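Dihydroorotate dehydrogenase (Schistosoma mansoni, PDB 6UY4) probably catalyses the FMN-dependent oxidation of (S)-dihydroorotate to orotate with a quinone as acceptor, a step of de novo UMP biosynthesis. Local coordinates at residues I86-F92 against V351-F357; I334-A340 against K367-I372. All coordinates share one frame; numbering follows the deposited sequence.

Contact 1: I86-F92 against V351-F357. With FMN (flavin mononucleotide), chain G; QLA (2-[(4-fluorophenyl)amino]-3-hydroxynaphthalene-1,4-dione), chain B.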
loop_
_atom_site.group_PDB
_atom_site.type_symbol
_atom_site.label_atom_id
_atom_site.label_comp_id
_atom_site.label_asym_id
_atom_site.label_seq_id
_atom_site.Cartn_x
_atom_site.Cartn_y
_atom_site.Cartn_z
ATOM N N ILE A 86 -5.573 10.906 3.867
ATOM C CA ILE A 86 -4.744 10.558 2.717
ATOM C C ILE A 86 -3.348 10.185 3.193
ATOM O O ILE A 86 -2.689 10.968 3.890
ATOM C CB ILE A 86 -4.685 11.716 1.708
ATOM C CG1 ILE A 86 -6.098 12.177 1.355
ATOM C CG2 ILE A 86 -3.925 11.294 0.457
ATOM C CD1 ILE A 86 -6.132 13.461 0.581
ATOM N N GLY A 87 -2.889 8.994 2.804
ATOM C CA GLY A 87 -1.555 8.537 3.132
ATOM C C GLY A 87 -0.910 7.850 1.945
ATOM O O GLY A 87 -1.525 7.685 0.891
ATOM N N LEU A 88 0.346 7.455 2.133
ATOM C CA LEU A 88 1.114 6.781 1.094
ATOM C C LEU A 88 1.041 5.273 1.298
ATOM O O LEU A 88 1.348 4.771 2.385
ATOM C CB LEU A 88 2.571 7.244 1.098
ATOM C CG LEU A 88 3.458 6.647 0.004
ATOM C CD1 LEU A 88 2.913 6.987 -1.374
ATOM C CD2 LEU A 88 4.892 7.126 0.150
ATOM N N ALA A 89 0.642 4.557 0.251
ATOM C CA ALA A 89 0.486 3.115 0.333
ATOM C C ALA A 89 1.847 2.431 0.455
ATOM O O ALA A 89 2.906 3.044 0.288
ATOM C CB ALA A 89 -0.264 2.587 -0.889
ATOM N N ALA A 90 1.806 1.136 0.752
ATOM C CA ALA A 90 3.025 0.361 0.911
ATOM C C ALA A 90 3.713 0.157 -0.436
ATOM O O ALA A 90 3.102 0.260 -1.503
ATOM C CB ALA A 90 2.722 -0.992 1.555
ATOM N N GLY A 91 5.011 -0.133 -0.372
ATOM C CA GLY A 91 5.807 -0.418 -1.543
ATOM C C GLY A 91 6.701 0.715 -1.999
ATOM O O GLY A 91 7.624 0.477 -2.784
ATOM N N PHE A 92 6.449 1.940 -1.541
ATOM C CA PHE A 92 7.301 3.064 -1.910
ATOM C C PHE A 92 8.502 3.156 -0.974
ATOM O O PHE A 92 9.653 3.089 -1.417
ATOM C CB PHE A 92 6.495 4.367 -1.897
ATOM C CG PHE A 92 7.188 5.510 -2.579
ATOM C CD1 PHE A 92 8.008 6.368 -1.863
ATOM C CD2 PHE A 92 7.025 5.724 -3.938
ATOM C CE1 PHE A 92 8.650 7.418 -2.490
ATOM C CE2 PHE A 92 7.664 6.773 -4.570
ATOM C CZ PHE A 92 8.478 7.621 -3.844
ATOM N N VAL A 351 -7.571 6.599 3.084
ATOM C CA VAL A 351 -7.264 6.372 1.677
ATOM C C VAL A 351 -5.757 6.449 1.476
ATOM O O VAL A 351 -5.052 7.176 2.182
ATOM C CB VAL A 351 -7.989 7.376 0.751
ATOM C CG1 VAL A 351 -9.491 7.126 0.758
ATOM C CG2 VAL A 351 -7.678 8.805 1.157
ATOM N N GLN A 352 -5.265 5.681 0.505
ATOM C CA GLN A 352 -3.846 5.640 0.180
ATOM C C GLN A 352 -3.673 5.683 -1.332
ATOM O O GLN A 352 -4.591 5.369 -2.093
ATOM C CB GLN A 352 -3.164 4.389 0.752
ATOM C CG GLN A 352 -3.162 4.310 2.269
ATOM C CD GLN A 352 -2.615 2.991 2.784
ATOM O OE1 GLN A 352 -2.259 2.106 2.006
ATOM N NE2 GLN A 352 -2.549 2.853 4.103
ATOM N N LEU A 353 -2.474 6.077 -1.758
ATOM C CA LEU A 353 -2.158 6.183 -3.175
ATOM C C LEU A 353 -0.694 5.825 -3.387
ATOM O O LEU A 353 0.079 5.675 -2.436
ATOM C CB LEU A 353 -2.470 7.587 -3.712
ATOM C CG LEU A 353 -1.811 8.793 -3.033
ATOM C CD1 LEU A 353 -0.468 9.138 -3.669
ATOM C CD2 LEU A 353 -2.742 9.997 -3.058
ATOM N N TYR A 354 -0.318 5.697 -4.657
ATOM C CA TYR A 354 1.048 5.344 -5.023
ATOM C C TYR A 354 1.349 5.829 -6.435
ATOM O O TYR A 354 2.255 6.642 -6.639
ATOM C CB TYR A 354 1.254 3.828 -4.921
ATOM C CG TYR A 354 2.692 3.355 -5.005
ATOM C CD1 TYR A 354 3.272 2.668 -3.950
ATOM C CD2 TYR A 354 3.465 3.579 -6.141
ATOM C CE1 TYR A 354 4.574 2.226 -4.019
ATOM C CE2 TYR A 354 4.772 3.144 -6.214
ATOM C CZ TYR A 354 5.322 2.468 -5.150
ATOM O OH TYR A 354 6.624 2.028 -5.217
ATOM N N THR A 355 0.592 5.327 -7.413
ATOM C CA THR A 355 0.889 5.625 -8.810
ATOM C C THR A 355 0.690 7.101 -9.122
ATOM O O THR A 355 1.496 7.703 -9.843
ATOM C CB THR A 355 0.024 4.759 -9.724
ATOM O OG1 THR A 355 0.266 3.375 -9.444
ATOM C CG2 THR A 355 0.347 5.037 -11.180
ATOM N N SER A 356 -0.374 7.708 -8.590
ATOM C CA SER A 356 -0.587 9.133 -8.811
ATOM C C SER A 356 0.527 9.976 -8.209
ATOM O O SER A 356 0.753 11.101 -8.667
ATOM C CB SER A 356 -1.936 9.564 -8.240
ATOM O OG SER A 356 -2.037 9.233 -6.867
ATOM N N PHE A 357 1.228 9.463 -7.196
ATOM C CA PHE A 357 2.403 10.164 -6.693
ATOM C C PHE A 357 3.541 10.134 -7.706
ATOM O O PHE A 357 4.367 11.052 -7.738
ATOM C CB PHE A 357 2.850 9.554 -5.364
ATOM C CG PHE A 357 4.050 10.226 -4.759
ATOM C CD1 PHE A 357 5.318 9.694 -4.931
ATOM C CD2 PHE A 357 3.911 11.385 -4.016
ATOM C CE1 PHE A 357 6.424 10.308 -4.375
ATOM C CE2 PHE A 357 5.014 12.003 -3.457
ATOM C CZ PHE A 357 6.272 11.463 -3.637
HETATM N N1 FMN G . 1.632 -3.250 -1.834
HETATM C C2 FMN G . 2.021 -3.936 -0.700
HETATM O O2 FMN G . 1.180 -4.284 0.127
HETATM N N3 FMN G . 3.352 -4.231 -0.490
HETATM C C4 FMN G . 4.302 -3.844 -1.413
HETATM O O4 FMN G . 5.489 -4.108 -1.226
HETATM C C4A FMN G . 3.915 -3.154 -2.556
HETATM N N5 FMN G . 4.859 -2.765 -3.483
HETATM C C5A FMN G . 4.474 -2.077 -4.615
HETATM C C6 FMN G . 5.432 -1.686 -5.543
HETATM C C7 FMN G . 5.053 -0.996 -6.688
HETATM C C7M FMN G . 6.092 -0.577 -7.687
HETATM C C8 FMN G . 3.712 -0.694 -6.903
HETATM C C8M FMN G . 3.299 0.052 -8.138
HETATM C C9 FMN G . 2.754 -1.087 -5.974
HETATM C C9A FMN G . 3.131 -1.778 -4.826
HETATM N N10 FMN G . 2.184 -2.169 -3.894
HETATM C C10 FMN G . 2.574 -2.858 -2.764
HETATM C "C1'" FMN G . 0.731 -1.865 -4.099
HETATM C "C2'" FMN G . 0.386 -0.493 -3.534
HETATM O "O2'" FMN G . 0.779 -0.419 -2.182
HETATM C "C3'" FMN G . -1.111 -0.228 -3.625
HETATM O "O3'" FMN G . -1.816 -1.304 -3.047
HETATM C "C4'" FMN G . -1.579 -0.034 -5.064
HETATM O "O4'" FMN G . -0.513 0.388 -5.885
HETATM C "C5'" FMN G . -2.673 1.019 -5.078
HETATM O "O5'" FMN G . -2.960 1.426 -6.393
HETATM P P FMN G . -2.644 2.944 -6.815
HETATM O O1P FMN G . -3.106 3.141 -8.237
HETATM O O2P FMN G . -3.347 3.906 -5.885
HETATM O O3P FMN G . -1.155 3.162 -6.746
HETATM C C1 QLA B . 8.953 6.068 -8.546
HETATM O O1 QLA B . 8.898 5.617 -7.415
HETATM C C2 QLA B . 9.506 7.442 -8.745
HETATM O O2 QLA B . 9.983 8.043 -7.664
HETATM C C3 QLA B . 9.489 8.035 -10.029
HETATM O O3 QLA B . 9.258 7.689 -12.379
HETATM C C4 QLA B . 9.439 10.406 -9.282
HETATM C C5 QLA B . 8.258 10.358 -8.554
HETATM C C6 QLA B . 7.925 11.379 -7.681
HETATM C C7 QLA B . 8.793 12.426 -7.541
HETATM C C8 QLA B . 9.971 12.505 -8.229
HETATM C C9 QLA B . 10.298 11.481 -9.104
HETATM C C10 QLA B . 9.128 7.198 -11.227
HETATM C C11 QLA B . 8.590 5.842 -11.007
HETATM C C12 QLA B . 8.159 5.100 -12.099
HETATM C C13 QLA B . 7.646 3.832 -11.914
HETATM C C14 QLA B . 7.560 3.291 -10.637
HETATM C C15 QLA B . 7.986 4.019 -9.546
HETATM C C16 QLA B . 8.501 5.300 -9.722
HETATM F F1 QLA B . 8.469 13.429 -6.681
HETATM N N1 QLA B . 9.781 9.345 -10.168
#
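G87 and V351 start a parallel ladder between the first and last strands of the TIM barrel. G87 N donates to V351 O (2.9 Å), L353 N returns a bond to G87 O, and A89 N reaches L353 O (3.0 Å) along a nearly straight N-H (171°). Strand 86-88 also bonds through its backbone to S108, H109 and E111, so this pairing closes the barrel. The strand end is tightly packed. On its outer face I86 CG1 meets V351 CG2 and I86 CG2 meets L353 CD2, beneath helix 364-376. Q352 projects from the inner face with OE1 3.4 Å from A89 CA, while its NE2 is tied to E111 and H109. Beyond the ladder the contact is looser only in that the backbones diverge; side chains replace backbone pairing there. There is no solvent side: FMN and QLA border this end. Y354 lies between F92 CD2 on one face and the flavin methyl C8M on the other, with A90 O and G91 C at its edge and a weak bond from OH to G91 O. F92, its CG anti to the backbone N (chi1 -166°), turns an edge to the Y354 face (centroids 5.6 Å apart). F357 in turn points an edge, offset, at the F92 face, planes at 86°, F357 CE1 lying 3.4 Å from F92 CZ. The inhibitor QLA lies beside both phenylalanines, its O1 3.3 Å from F92 CE2. Just past the strand, T355 binds the phosphate, N and OG1 both donating to O3P. The edge-to-face cluster thus lines both pockets side by side: Y354 flanks the flavin's dimethylbenzene edge, and F92 and F357 give an aromatic wall to QLA, which probably occupies the quinone site.

Contact 2: I334-A340 against K367-I372; sequences ISCGEDA and KVAREI
V368 holds CG1 anti to its backbone N (chi1 -178°), which lays that methyl against the start of helix 337-346, while E371, with CG anti to its carbonyl carbon (chi1 -53°) and the chain extended beyond, carries its carboxylate to the same helix end. V368 CG1 is 3.3 Å from C336 O and 3.7 Å from G337 CA, and it also touches A340 CB. G337 has no side chain, and the backbones come together here, G337 CA standing 4.3 Å from V368 CA. One turn on, I372 runs alongside: CG1 lies near G337 O and CD1 reaches A340 CB (3.6 Å). E371 CD stands 3.4 Å from G337 N, where the negative carboxylate would probably be favoured by the helix dipole. C336 is the N-cap; D339, in the first turn, folds back over the backbone N-H groups leading into the helix, its OD1 accepting S335 N (3.3 Å) and, weakly, C336 N. K367 NZ approaches S335 O but has its stronger partner in Q360, which also bonds S335 O, and its ion pair with E371 is long. The turn leads from strand 328-331 into helix 337-346, which packs beside helix 364-376 on the outside of the barrel; V368 also rests on I86 of strand 86-88, and D339 on F308 of helix 305-321.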
loop_
_atom_site.group_PDB
_atom_site.type_symbol
_atom_site.label_atom_id
_atom_site.label_comp_id
_atom_site.label_asym_id
_atom_site.label_seq_id
_atom_site.Cartn_x
_atom_site.Cartn_y
_atom_site.Cartn_z
ATOM N N ILE A 334 -6.407 6.399 -6.992
ATOM C CA ILE A 334 -6.776 7.738 -6.542
ATOM C C ILE A 334 -5.853 8.738 -7.230
ATOM O O ILE A 334 -4.649 8.764 -6.971
ATOM C CB ILE A 334 -6.695 7.866 -5.018
ATOM C CG1 ILE A 334 -7.795 7.037 -4.355
ATOM C CG2 ILE A 334 -6.804 9.324 -4.600
ATOM C CD1 ILE A 334 -7.819 7.163 -2.853
ATOM N N SER A 335 -6.420 9.567 -8.109
ATOM C CA SER A 335 -5.661 10.604 -8.793
ATOM C C SER A 335 -6.156 12.017 -8.526
ATOM O O SER A 335 -5.426 12.970 -8.826
ATOM C CB SER A 335 -5.664 10.361 -10.311
ATOM O OG SER A 335 -4.991 9.158 -10.638
ATOM N N CYS A 336 -7.357 12.186 -7.981
ATOM C CA CYS A 336 -7.887 13.502 -7.656
ATOM C C CYS A 336 -8.736 13.369 -6.393
ATOM O O CYS A 336 -8.738 12.322 -5.733
ATOM C CB CYS A 336 -8.669 14.080 -8.843
ATOM S SG CYS A 336 -10.120 13.127 -9.317
ATOM N N GLY A 337 -9.465 14.438 -6.058
ATOM C CA GLY A 337 -10.204 14.453 -4.806
ATOM C C GLY A 337 -11.482 13.634 -4.862
ATOM O O GLY A 337 -11.860 12.994 -3.879
ATOM N N GLU A 338 -12.164 13.642 -6.010
ATOM C CA GLU A 338 -13.433 12.927 -6.106
ATOM C C GLU A 338 -13.228 11.418 -6.070
ATOM O O GLU A 338 -14.137 10.684 -5.671
ATOM C CB GLU A 338 -14.177 13.346 -7.374
ATOM C CG GLU A 338 -13.590 12.806 -8.662
ATOM C CD GLU A 338 -14.472 13.091 -9.863
ATOM O OE1 GLU A 338 -15.594 13.605 -9.672
ATOM O OE2 GLU A 338 -14.042 12.800 -11.000
ATOM N N ASP A 339 -12.044 10.938 -6.464
ATOM C CA ASP A 339 -11.755 9.515 -6.334
ATOM C C ASP A 339 -11.672 9.112 -4.869
ATOM O O ASP A 339 -12.256 8.102 -4.456
ATOM C CB ASP A 339 -10.454 9.163 -7.056
ATOM C CG ASP A 339 -10.505 9.463 -8.539
ATOM O OD1 ASP A 339 -9.537 10.059 -9.057
ATOM O OD2 ASP A 339 -11.517 9.118 -9.184
ATOM N N ALA A 340 -10.947 9.893 -4.065
ATOM C CA ALA A 340 -10.854 9.602 -2.639
ATOM C C ALA A 340 -12.207 9.749 -1.959
ATOM O O ALA A 340 -12.542 8.980 -1.050
ATOM C CB ALA A 340 -9.818 10.514 -1.982
ATOM N N LYS A 367 -2.988 18.147 -2.724
ATOM C CA LYS A 367 -3.925 18.431 -3.806
ATOM C C LYS A 367 -5.250 17.718 -3.578
ATOM O O LYS A 367 -6.316 18.344 -3.573
ATOM C CB LYS A 367 -3.327 18.016 -5.151
ATOM C CG LYS A 367 -4.285 18.177 -6.323
ATOM C CD LYS A 367 -3.924 17.250 -7.475
ATOM C CE LYS A 367 -4.891 17.414 -8.637
ATOM N NZ LYS A 367 -4.757 16.319 -9.638
ATOM N N VAL A 368 -5.196 16.397 -3.382
ATOM C CA VAL A 368 -6.411 15.616 -3.157
ATOM C C VAL A 368 -7.142 16.116 -1.917
ATOM O O VAL A 368 -8.377 16.193 -1.893
ATOM C CB VAL A 368 -6.069 14.119 -3.046
ATOM C CG1 VAL A 368 -7.335 13.292 -2.868
ATOM C CG2 VAL A 368 -5.291 13.659 -4.269
ATOM N N ALA A 369 -6.389 16.467 -0.872
ATOM C CA ALA A 369 -6.992 16.974 0.357
ATOM C C ALA A 369 -7.765 18.262 0.099
ATOM O O ALA A 369 -8.891 18.432 0.583
ATOM C CB ALA A 369 -5.909 17.194 1.413
ATOM N N ARG A 370 -7.167 19.184 -0.662
ATOM C CA ARG A 370 -7.848 20.426 -1.011
ATOM C C ARG A 370 -9.162 20.147 -1.728
ATOM O O ARG A 370 -10.200 20.738 -1.404
ATOM C CB ARG A 370 -6.939 21.293 -1.885
ATOM C CG ARG A 370 -5.714 21.848 -1.177
ATOM C CD ARG A 370 -4.669 22.306 -2.183
ATOM N NE ARG A 370 -5.246 23.154 -3.223
ATOM N N GLU A 371 -9.136 19.238 -2.707
ATOM C CA GLU A 371 -10.330 18.961 -3.498
ATOM C C GLU A 371 -11.430 18.339 -2.646
ATOM O O GLU A 371 -12.613 18.646 -2.830
ATOM C CB GLU A 371 -9.982 18.045 -4.670
ATOM C CG GLU A 371 -8.835 18.542 -5.529
ATOM C CD GLU A 371 -8.620 17.690 -6.762
ATOM O OE1 GLU A 371 -9.566 17.558 -7.568
ATOM O OE2 GLU A 371 -7.509 17.144 -6.922
ATOM N N ILE A 372 -11.060 17.455 -1.716
ATOM C CA ILE A 372 -12.049 16.858 -0.822
ATOM C C ILE A 372 -12.725 17.937 0.015
ATOM O O ILE A 372 -13.951 17.952 0.173
ATOM C CB ILE A 372 -11.395 15.785 0.068
ATOM C CG1 ILE A 372 -10.894 14.611 -0.774
ATOM C CG2 ILE A 372 -12.375 15.299 1.124
ATOM C CD1 ILE A 372 -10.255 13.512 0.049
#

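Contact 1 is at the barrel core, its centre about 6 Å from the centre of the chain, and contact 2 lies in the outer helical layer, about 17 Å from it. The two adjoin: I86 CD1 packs on A369, V351 on I334 CD1, and S356 OG probably bonds I334 O (2.7 Å). Their segments alternate along the chain, in the order 86-92, 334-340, 351-357, 367-372. A backbone ladder, edge-to-face rings and a phosphate grip mark the inner contact; apolar helix packing and a partly exposed charged margin of K367 and E371 mark the outer one.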